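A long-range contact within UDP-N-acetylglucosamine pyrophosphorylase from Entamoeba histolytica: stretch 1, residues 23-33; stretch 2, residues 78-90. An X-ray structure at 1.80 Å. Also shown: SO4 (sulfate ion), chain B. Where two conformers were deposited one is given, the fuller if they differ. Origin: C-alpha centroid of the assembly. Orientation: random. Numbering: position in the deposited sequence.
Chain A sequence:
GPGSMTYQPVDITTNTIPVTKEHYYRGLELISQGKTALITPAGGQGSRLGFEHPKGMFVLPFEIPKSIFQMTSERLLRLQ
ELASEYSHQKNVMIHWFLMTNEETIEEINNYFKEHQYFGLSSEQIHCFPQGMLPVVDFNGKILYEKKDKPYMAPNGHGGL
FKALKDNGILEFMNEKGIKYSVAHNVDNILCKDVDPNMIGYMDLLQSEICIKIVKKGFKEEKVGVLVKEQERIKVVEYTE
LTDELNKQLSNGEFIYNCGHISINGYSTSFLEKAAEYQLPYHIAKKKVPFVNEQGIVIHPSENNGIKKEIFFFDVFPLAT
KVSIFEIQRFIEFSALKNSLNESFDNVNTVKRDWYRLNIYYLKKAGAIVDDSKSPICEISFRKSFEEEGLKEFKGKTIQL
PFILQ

Stretch 1 (23-33) HYYRGLELISQ
Stretch 2, residues 78-90: RLQELASEYSHQK

Two helices, far apart in sequence, cross almost at right angles. Residues 23-32 form the end of one helix and residues 78-87 the end of the other; both begin earlier in the chain. Their N-to-C directions make an angle of 99° (signed crossing angle -99°), and the axes approach to 8.5 Å. The backbones come nearest where Leu28 CA lies 4.8 Å from Ala83 CA, a distance compatible with the small methyl of Ala83. No hydrogen bond joins the stretches: backbone hydrogen bonds run within each helix, as in Leu28 N to Tyr24 O (3.1 Å) and Ser87 N to Ala83 O (3.1 Å), so the contact, which buries 541 Å² in all, rests on shape and apolar packing.

Along stretch 1, His23 stays out of reach, and Tyr24 is the first to touch. Its CA-to-CB bond points sideways, but with chi1 t (175°) and chi2 86° the long side chain spans the gap, and Tyr24 OH lies 3.9 Å from Leu82 CD1. Tyr25, chi1 m and chi2 -65°, offers a flat apolar surface to Tyr86, chi1 t and chi2 70°. The ring planes are near parallel at 24°, yet slid apart, with the Tyr25 and Tyr86 centroids 5.3 Å apart and little overlap; the closest atoms are Tyr25 CD1 and Tyr86 CE1, at 3.6 Å. The CA-to-CB bond of Arg26 points away from stretch 2; its long, charged side chain (chi1 t, chi2 p, chi3 t) binds a sulfate, probably from the crystallisation liquor: Arg26 NH1 donates to O4 of the sulfate at 2.9 Å.

Leu28, chi1 m and chi2 t, points toward the second helix at the centre of the crossing. Leu28 CD2 packs 4.1 Å from Leu82 CB and 4.4 Å from Ala83 CB, while Leu28 CB lies 4.0 Å from Tyr86 CD2. The branched leucine side chain thus touches Leu82, Ala83 and Tyr86. Leu28 O sits 3.6 Å from Ala83 CB, a closeness that the short alanine side chain permits. The CA-to-CB bond of Glu29 points sideways; with chi1 t, chi2 p and chi3 25°, Glu29 OE1 comes within 3.9 Å of Tyr86 CE2, a van der Waals contact made by a partly exposed residue.

Nearly one turn beyond Leu28 comes the next apolar contact. Ile31, chi1 m and chi2 t, points toward stretch 2 and, being apolar, packs well on the Ala83 methyl, with Ile31 CG2 3.7 Å from Ala83 CB. Ser32 (chi1 p) suits the tight end of the contact: Ser32 CB lies 3.5 Å from Ser87 OG and 3.9 Å from Ala83 O. The Ser32 hydroxyl turns back to its own helix, Ser32 OG donating to Glu29 O at 2.7 Å. Ser87, also p, does likewise, Ser87 OG donating to Ala83 O at 2.8 Å, so both polar groups are satisfied without a bond across. Ser87 OG also accepts from Gln89 N at 3.1 Å, just after His88 leaves the helix with positive phi (63°). Gln89 CG then reaches 4.1 Å from Ser32 O, and Gln33, chi1 m, points away as the first helix ends.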

ATOM      1  N   HIS A  23      16.961  -6.596  13.963  1.00 28.60           N
ATOM      2  CA  HIS A  23      15.572  -6.619  13.448  1.00 27.32           C
ATOM      3  C   HIS A  23      15.490  -7.119  11.992  1.00 26.74           C
ATOM      4  O   HIS A  23      14.626  -7.953  11.667  1.00 26.06           O
ATOM      5  CB  HIS A  23      14.881  -5.238  13.553  1.00 26.76           C
ATOM      6  CG  HIS A  23      14.734  -4.727  14.959  1.00 27.75           C
ATOM      7  ND1 HIS A  23      15.185  -3.484  15.348  1.00 25.35           N
ATOM      8  CD2 HIS A  23      14.166  -5.282  16.059  1.00 29.38           C
ATOM      9  CE1 HIS A  23      14.928  -3.303  16.633  1.00 27.30           C
ATOM     10  NE2 HIS A  23      14.302  -4.374  17.090  1.00 29.28           N
ATOM     11  N   TYR A  24      16.368  -6.605  11.124  1.00 25.91           N
ATOM     12  CA  TYR A  24      16.419  -7.045   9.707  1.00 26.11           C
ATOM     13  C   TYR A  24      16.600  -8.574   9.583  1.00 26.53           C
ATOM     14  O   TYR A  24      15.859  -9.243   8.852  1.00 25.11           O
ATOM     15  CB  TYR A  24      17.540  -6.288   8.967  1.00 26.02           C
ATOM     16  CG  TYR A  24      17.813  -6.711   7.526  1.00 27.05           C
ATOM     17  CD1 TYR A  24      17.088  -6.161   6.468  1.00 26.70           C
ATOM     18  CD2 TYR A  24      18.822  -7.621   7.229  1.00 26.40           C
ATOM     19  CE1 TYR A  24      17.341  -6.533   5.132  1.00 27.95           C
ATOM     20  CE2 TYR A  24      19.080  -8.005   5.897  1.00 28.10           C
ATOM     21  CZ  TYR A  24      18.331  -7.459   4.860  1.00 26.98           C
ATOM     22  OH  TYR A  24      18.596  -7.829   3.549  1.00 29.46           O
ATOM     23  N   TYR A  25      17.589  -9.131  10.287  1.00 27.72           N
ATOM     24  CA  TYR A  25      17.828 -10.588  10.225  1.00 28.84           C
ATOM     25  C   TYR A  25      16.734 -11.459  10.861  1.00 28.26           C
ATOM     26  O   TYR A  25      16.474 -12.569  10.378  1.00 28.52           O
ATOM     27  CB  TYR A  25      19.243 -10.971  10.720  1.00 29.93           C
ATOM     28  CG  TYR A  25      20.327 -10.457   9.794  1.00 31.94           C
ATOM     29  CD1 TYR A  25      20.439 -10.935   8.487  1.00 33.67           C
ATOM     30  CD2 TYR A  25      21.218  -9.464  10.209  1.00 35.15           C
ATOM     31  CE1 TYR A  25      21.412 -10.450   7.623  1.00 35.99           C
ATOM     32  CE2 TYR A  25      22.202  -8.969   9.348  1.00 36.56           C
ATOM     33  CZ  TYR A  25      22.284  -9.464   8.052  1.00 37.35           C
ATOM     34  OH  TYR A  25      23.254  -9.003   7.181  1.00 41.19           O
ATOM     35  N   ARG A  26      16.074 -10.965  11.912  1.00 27.41           N
ATOM     36  CA  ARG A  26      14.904 -11.676  12.467  1.00 26.95           C
ATOM     37  C   ARG A  26      13.742 -11.716  11.445  1.00 25.77           C
ATOM     38  O   ARG A  26      12.985 -12.707  11.366  1.00 24.37           O
ATOM     39  CB  ARG A  26      14.457 -11.053  13.800  1.00 27.25           C
ATOM     40  CG  ARG A  26      13.196 -11.671  14.461  1.00 28.52           C
ATOM     41  CD  ARG A  26      13.387 -13.128  14.885  1.00 30.13           C
ATOM     42  NE  ARG A  26      12.195 -13.638  15.568  1.00 31.94           N
ATOM     43  CZ  ARG A  26      11.927 -14.925  15.769  1.00 33.96           C
ATOM     44  NH1 ARG A  26      12.770 -15.862  15.339  1.00 35.98           N
ATOM     45  NH2 ARG A  26      10.806 -15.278  16.396  1.00 35.19           N
ATOM     46  N   GLY A  27      13.611 -10.635  10.669  1.00 24.78           N
ATOM     47  CA  GLY A  27      12.626 -10.582   9.573  1.00 23.80           C
ATOM     48  C   GLY A  27      12.899 -11.645   8.501  1.00 23.85           C
ATOM     49  O   GLY A  27      11.979 -12.358   8.088  1.00 22.99           O
ATOM     50  N   LEU A  28      14.151 -11.749   8.049  1.00 23.92           N
ATOM     51  CA  LEU A  28      14.534 -12.796   7.081  1.00 24.76           C
ATOM     52  C   LEU A  28      14.277 -14.219   7.626  1.00 25.45           C
ATOM     53  O   LEU A  28      13.832 -15.099   6.877  1.00 24.65           O
ATOM     54  CB  LEU A  28      16.010 -12.642   6.612  1.00 24.88           C
ATOM     55  CG  LEU A  28      16.401 -11.452   5.706  1.00 24.30           C
ATOM     56  CD1 LEU A  28      17.884 -11.538   5.279  1.00 27.51           C
ATOM     57  CD2 LEU A  28      15.506 -11.315   4.454  1.00 23.05           C
ATOM     58  N   GLU A  29      14.549 -14.437   8.917  1.00 26.26           N
ATOM     59  CA  GLU A  29      14.259 -15.729   9.571  0.50 27.11           C
ATOM     60  C   GLU A  29      12.763 -16.086   9.532  1.00 26.64           C
ATOM     61  O   GLU A  29      12.384 -17.213   9.163  1.00 26.41           O
ATOM     62  CB  GLU A  29      14.780 -15.744  11.021  0.50 28.00           C
ATOM     63  CG  GLU A  29      14.454 -17.034  11.813  0.50 30.45           C
ATOM     64  CD  GLU A  29      15.245 -18.249  11.342  0.50 33.39           C
ATOM     65  OE1 GLU A  29      16.339 -18.074  10.771  0.50 34.86           O
ATOM     66  OE2 GLU A  29      14.771 -19.386  11.556  0.50 35.42           O
ATOM     67  N   LEU A  30      11.908 -15.134   9.907  1.00 25.52           N
ATOM     68  CA  LEU A  30      10.454 -15.346   9.873  1.00 24.98           C
ATOM     69  C   LEU A  30       9.903 -15.596   8.450  1.00 24.62           C
ATOM     70  O   LEU A  30       9.035 -16.474   8.268  1.00 24.87           O
ATOM     71  CB  LEU A  30       9.718 -14.196  10.606  1.00 24.89           C
ATOM     72  CG  LEU A  30       9.949 -14.175  12.134  1.00 26.12           C
ATOM     73  CD1 LEU A  30       9.547 -12.843  12.795  1.00 26.24           C
ATOM     74  CD2 LEU A  30       9.248 -15.348  12.832  1.00 27.66           C
ATOM     75  N   ILE A  31      10.402 -14.848   7.455  1.00 23.29           N
ATOM     76  CA  ILE A  31      10.033 -15.077   6.046  1.00 22.55           C
ATOM     77  C   ILE A  31      10.442 -16.512   5.623  1.00 23.59           C
ATOM     78  O   ILE A  31       9.639 -17.236   5.031  1.00 22.72           O
ATOM     79  CB  ILE A  31      10.677 -14.027   5.078  1.00 22.46           C
ATOM     80  CG1 ILE A  31      10.064 -12.621   5.272  1.00 20.17           C
ATOM     81  CG2 ILE A  31      10.560 -14.475   3.594  1.00 22.58           C
ATOM     82  CD1 ILE A  31      10.929 -11.483   4.685  1.00 21.87           C
ATOM     83  N   SER A  32      11.671 -16.911   5.969  1.00 24.56           N
ATOM     84  CA  SER A  32      12.190 -18.266   5.641  1.00 26.44           C
ATOM     85  C   SER A  32      11.380 -19.434   6.245  1.00 27.12           C
ATOM     86  O   SER A  32      11.337 -20.533   5.656  1.00 28.58           O
ATOM     87  CB  SER A  32      13.692 -18.394   6.015  1.00 27.29           C
ATOM     88  OG  SER A  32      13.846 -18.725   7.393  1.00 29.73           O
ATOM     89  N   GLN A  33      10.743 -19.202   7.400  1.00 27.45           N
ATOM     90  CA  GLN A  33       9.915 -20.204   8.104  1.00 28.13           C
ATOM     91  C   GLN A  33       8.461 -20.285   7.600  1.00 27.73           C
ATOM     92  O   GLN A  33       7.655 -21.064   8.130  1.00 28.49           O
ATOM     93  CB  GLN A  33       9.931 -19.948   9.624  1.00 28.36           C
ATOM     94  CG  GLN A  33      11.280 -20.244  10.311  1.00 30.05           C
ATOM     95  CD  GLN A  33      11.403 -19.633  11.719  1.00 35.60           C
ATOM     96  OE1 GLN A  33      10.575 -18.829  12.148  1.00 37.32           O
ATOM     97  NE2 GLN A  33      12.449 -20.023  12.440  1.00 38.09           N
ATOM     98  N   ARG A  78      12.618 -11.441  -4.980  1.00 22.23           N
ATOM     99  CA  ARG A  78      13.919 -11.021  -4.378  1.00 22.26           C
ATOM    100  C   ARG A  78      13.968 -11.231  -2.854  1.00 22.32           C
ATOM    101  O   ARG A  78      14.997 -11.668  -2.313  1.00 22.38           O
ATOM    102  CB  ARG A  78      14.245  -9.566  -4.753  1.00 22.07           C
ATOM    103  CG  ARG A  78      15.545  -8.991  -4.143  1.00 24.22           C
ATOM    104  CD  ARG A  78      16.787  -9.813  -4.569  1.00 26.30           C
ATOM    105  NE  ARG A  78      18.039  -9.168  -4.152  1.00 26.89           N
ATOM    106  CZ  ARG A  78      19.237  -9.756  -4.207  1.00 29.87           C
ATOM    107  NH1 ARG A  78      19.353 -11.014  -4.645  1.00 30.90           N
ATOM    108  NH2 ARG A  78      20.320  -9.088  -3.826  1.00 28.89           N
ATOM    109  N   LEU A  79      12.864 -10.898  -2.168  1.00 20.99           N
ATOM    110  CA  LEU A  79      12.716 -11.152  -0.739  1.00 21.37           C
ATOM    111  C   LEU A  79      12.809 -12.650  -0.404  1.00 22.07           C
ATOM    112  O   LEU A  79      13.491 -13.033   0.562  1.00 22.57           O
ATOM    113  CB  LEU A  79      11.385 -10.548  -0.211  1.00 20.10           C
ATOM    114  CG  LEU A  79      11.378  -9.009  -0.129  1.00 20.09           C
ATOM    115  CD1 LEU A  79       9.934  -8.485   0.035  1.00 20.76           C
ATOM    116  CD2 LEU A  79      12.266  -8.537   1.056  1.00 23.56           C
ATOM    117  N   GLN A  80      12.157 -13.503  -1.203  1.00 21.90           N
ATOM    118  CA  GLN A  80      12.280 -14.964  -1.002  1.00 23.33           C
ATOM    119  C   GLN A  80      13.748 -15.443  -1.113  1.00 24.59           C
ATOM    120  O   GLN A  80      14.202 -16.269  -0.313  1.00 24.62           O
ATOM    121  CB  GLN A  80      11.382 -15.752  -1.991  1.00 23.20           C
ATOM    122  CG  GLN A  80       9.860 -15.700  -1.648  1.00 21.99           C
ATOM    123  CD  GLN A  80       8.941 -16.319  -2.726  1.00 22.64           C
ATOM    124  OE1 GLN A  80       7.725 -16.424  -2.521  1.00 21.64           O
ATOM    125  NE2 GLN A  80       9.510 -16.712  -3.870  1.00 22.54           N
ATOM    126  N   GLU A  81      14.452 -14.902  -2.101  1.00 24.93           N
ATOM    127  CA  GLU A  81      15.875 -15.222  -2.384  1.00 26.72           C
ATOM    128  C   GLU A  81      16.809 -14.823  -1.224  1.00 26.61           C
ATOM    129  O   GLU A  81      17.643 -15.625  -0.797  1.00 27.29           O
ATOM    130  CB  GLU A  81      16.294 -14.540  -3.680  1.00 26.96           C
ATOM    131  CG  GLU A  81      17.691 -14.888  -4.194  1.00 29.79           C
ATOM    132  CD  GLU A  81      17.923 -14.386  -5.615  1.00 33.67           C
ATOM    133  OE1 GLU A  81      17.801 -13.162  -5.883  1.00 31.58           O
ATOM    134  OE2 GLU A  81      18.233 -15.244  -6.475  1.00 37.02           O
ATOM    135  N   LEU A  82      16.651 -13.605  -0.704  1.00 25.43           N
ATOM    136  CA  LEU A  82      17.438 -13.137   0.450  1.00 25.66           C
ATOM    137  C   LEU A  82      17.248 -14.015   1.706  1.00 26.50           C
ATOM    138  O   LEU A  82      18.234 -14.355   2.401  1.00 26.57           O
ATOM    139  CB  LEU A  82      17.139 -11.649   0.754  1.00 25.05           C
ATOM    140  CG  LEU A  82      17.608 -10.607  -0.280  1.00 25.01           C
ATOM    141  CD1 LEU A  82      17.220  -9.162   0.127  1.00 25.76           C
ATOM    142  CD2 LEU A  82      19.135 -10.677  -0.489  1.00 25.11           C
ATOM    143  N   ALA A  83      15.994 -14.371   1.996  1.00 25.64           N
ATOM    144  CA  ALA A  83      15.675 -15.265   3.102  1.00 26.84           C
ATOM    145  C   ALA A  83      16.290 -16.666   2.908  1.00 28.09           C
ATOM    146  O   ALA A  83      16.763 -17.277   3.883  1.00 28.70           O
ATOM    147  CB  ALA A  83      14.156 -15.367   3.300  1.00 26.17           C
ATOM    148  N   SER A  84      16.254 -17.166   1.668  1.00 28.45           N
ATOM    149  CA  SER A  84      16.817 -18.491   1.349  0.70 29.52           C
ATOM    150  C   SER A  84      18.340 -18.516   1.523  1.00 30.38           C
ATOM    151  O   SER A  84      18.887 -19.492   2.070  1.00 31.05           O
ATOM    152  CB  SER A  84      16.410 -18.948  -0.067  0.70 29.37           C
ATOM    153  OG  SER A  84      16.991 -20.214  -0.409  0.70 30.55           O
ATOM    154  N   GLU A  85      19.017 -17.455   1.079  1.00 30.81           N
ATOM    155  CA  GLU A  85      20.481 -17.351   1.213  1.00 32.51           C
ATOM    156  C   GLU A  85      20.928 -17.242   2.684  1.00 33.34           C
ATOM    157  O   GLU A  85      21.988 -17.769   3.066  1.00 33.51           O
ATOM    158  CB  GLU A  85      21.036 -16.188   0.374  1.00 32.74           C
ATOM    159  CG  GLU A  85      20.787 -16.342  -1.140  1.00 36.05           C
ATOM    160  CD  GLU A  85      21.333 -15.203  -2.011  1.00 40.19           C
ATOM    161  OE1 GLU A  85      21.677 -14.125  -1.488  1.00 42.28           O
ATOM    162  OE2 GLU A  85      21.411 -15.395  -3.250  1.00 43.64           O
ATOM    163  N   TYR A  86      20.114 -16.566   3.501  1.00 32.73           N
ATOM    164  CA  TYR A  86      20.384 -16.405   4.933  1.00 33.74           C
ATOM    165  C   TYR A  86      20.221 -17.700   5.749  1.00 34.70           C
ATOM    166  O   TYR A  86      21.103 -18.058   6.541  1.00 35.70           O
ATOM    167  CB  TYR A  86      19.497 -15.287   5.514  1.00 33.03           C
ATOM    168  CG  TYR A  86      19.585 -15.109   7.023  1.00 34.81           C
ATOM    169  CD1 TYR A  86      20.743 -14.600   7.624  1.00 37.12           C
ATOM    170  CD2 TYR A  86      18.514 -15.459   7.852  1.00 35.87           C
ATOM    171  CE1 TYR A  86      20.822 -14.439   9.015  1.00 37.66           C
ATOM    172  CE2 TYR A  86      18.587 -15.297   9.242  1.00 36.79           C
ATOM    173  CZ  TYR A  86      19.743 -14.785   9.808  1.00 37.66           C
ATOM    174  OH  TYR A  86      19.818 -14.629  11.179  1.00 39.76           O
ATOM    175  N   SER A  87      19.106 -18.397   5.533  1.00 34.37           N
ATOM    176  CA  SER A  87      18.713 -19.576   6.310  1.00 35.73           C
ATOM    177  C   SER A  87      19.233 -20.915   5.764  1.00 37.26           C
ATOM    178  O   SER A  87      19.185 -21.924   6.466  1.00 37.84           O
ATOM    179  CB  SER A  87      17.186 -19.650   6.350  1.00 34.68           C
ATOM    180  OG  SER A  87      16.681 -19.872   5.034  1.00 34.99           O
ATOM    181  N   HIS A  88      19.681 -20.912   4.509  1.00 38.50           N
ATOM    182  CA  HIS A  88      20.003 -22.133   3.742  1.00 41.00           C
ATOM    183  C   HIS A  88      18.798 -23.065   3.493  1.00 41.79           C
ATOM    184  O   HIS A  88      18.973 -24.267   3.217  1.00 42.75           O
ATOM    185  CB  HIS A  88      21.207 -22.877   4.355  1.00 42.42           C
ATOM    186  CG  HIS A  88      22.464 -22.064   4.376  1.00 44.07           C
ATOM    187  ND1 HIS A  88      22.829 -21.287   5.455  1.00 47.11           N
ATOM    188  CD2 HIS A  88      23.428 -21.885   3.441  1.00 47.51           C
ATOM    189  CE1 HIS A  88      23.968 -20.671   5.187  1.00 47.15           C
ATOM    190  NE2 HIS A  88      24.354 -21.019   3.973  1.00 47.79           N
ATOM    191  N   GLN A  89      17.590 -22.504   3.582  1.00 41.89           N
ATOM    192  CA  GLN A  89      16.327 -23.226   3.351  1.00 42.96           C
ATOM    193  C   GLN A  89      15.966 -23.185   1.864  1.00 42.29           C
ATOM    194  O   GLN A  89      15.911 -22.112   1.267  1.00 40.98           O
ATOM    195  CB  GLN A  89      15.206 -22.606   4.208  1.00 43.40           C
ATOM    196  CG  GLN A  89      13.933 -23.437   4.349  1.00 46.67           C
ATOM    197  CD  GLN A  89      14.158 -24.789   5.032  1.00 51.25           C
ATOM    198  OE1 GLN A  89      15.004 -24.924   5.925  1.00 54.67           O
ATOM    199  NE2 GLN A  89      13.391 -25.792   4.616  1.00 51.55           N
ATOM    200  N   LYS A  90      15.721 -24.359   1.274  1.00 42.61           N
ATOM    201  CA  LYS A  90      15.579 -24.496  -0.189  1.00 42.42           C
ATOM    202  C   LYS A  90      14.354 -23.805  -0.797  1.00 41.50           C
ATOM    203  O   LYS A  90      14.482 -23.063  -1.784  1.00 42.65           O
ATOM    204  CB  LYS A  90      15.583 -25.975  -0.606  1.00 42.92           C
TER
HETATM  205  S   SO4 B 402      11.701 -19.047  16.599  1.00 89.07           S
HETATM  206  O1  SO4 B 402      10.831 -18.638  15.494  1.00 88.17           O
HETATM  207  O2  SO4 B 402      11.216 -18.457  17.847  1.00 89.04           O
HETATM  208  O3  SO4 B 402      11.696 -20.502  16.712  1.00 89.86           O
HETATM  209  O4  SO4 B 402      13.066 -18.591  16.341  1.00 88.97           O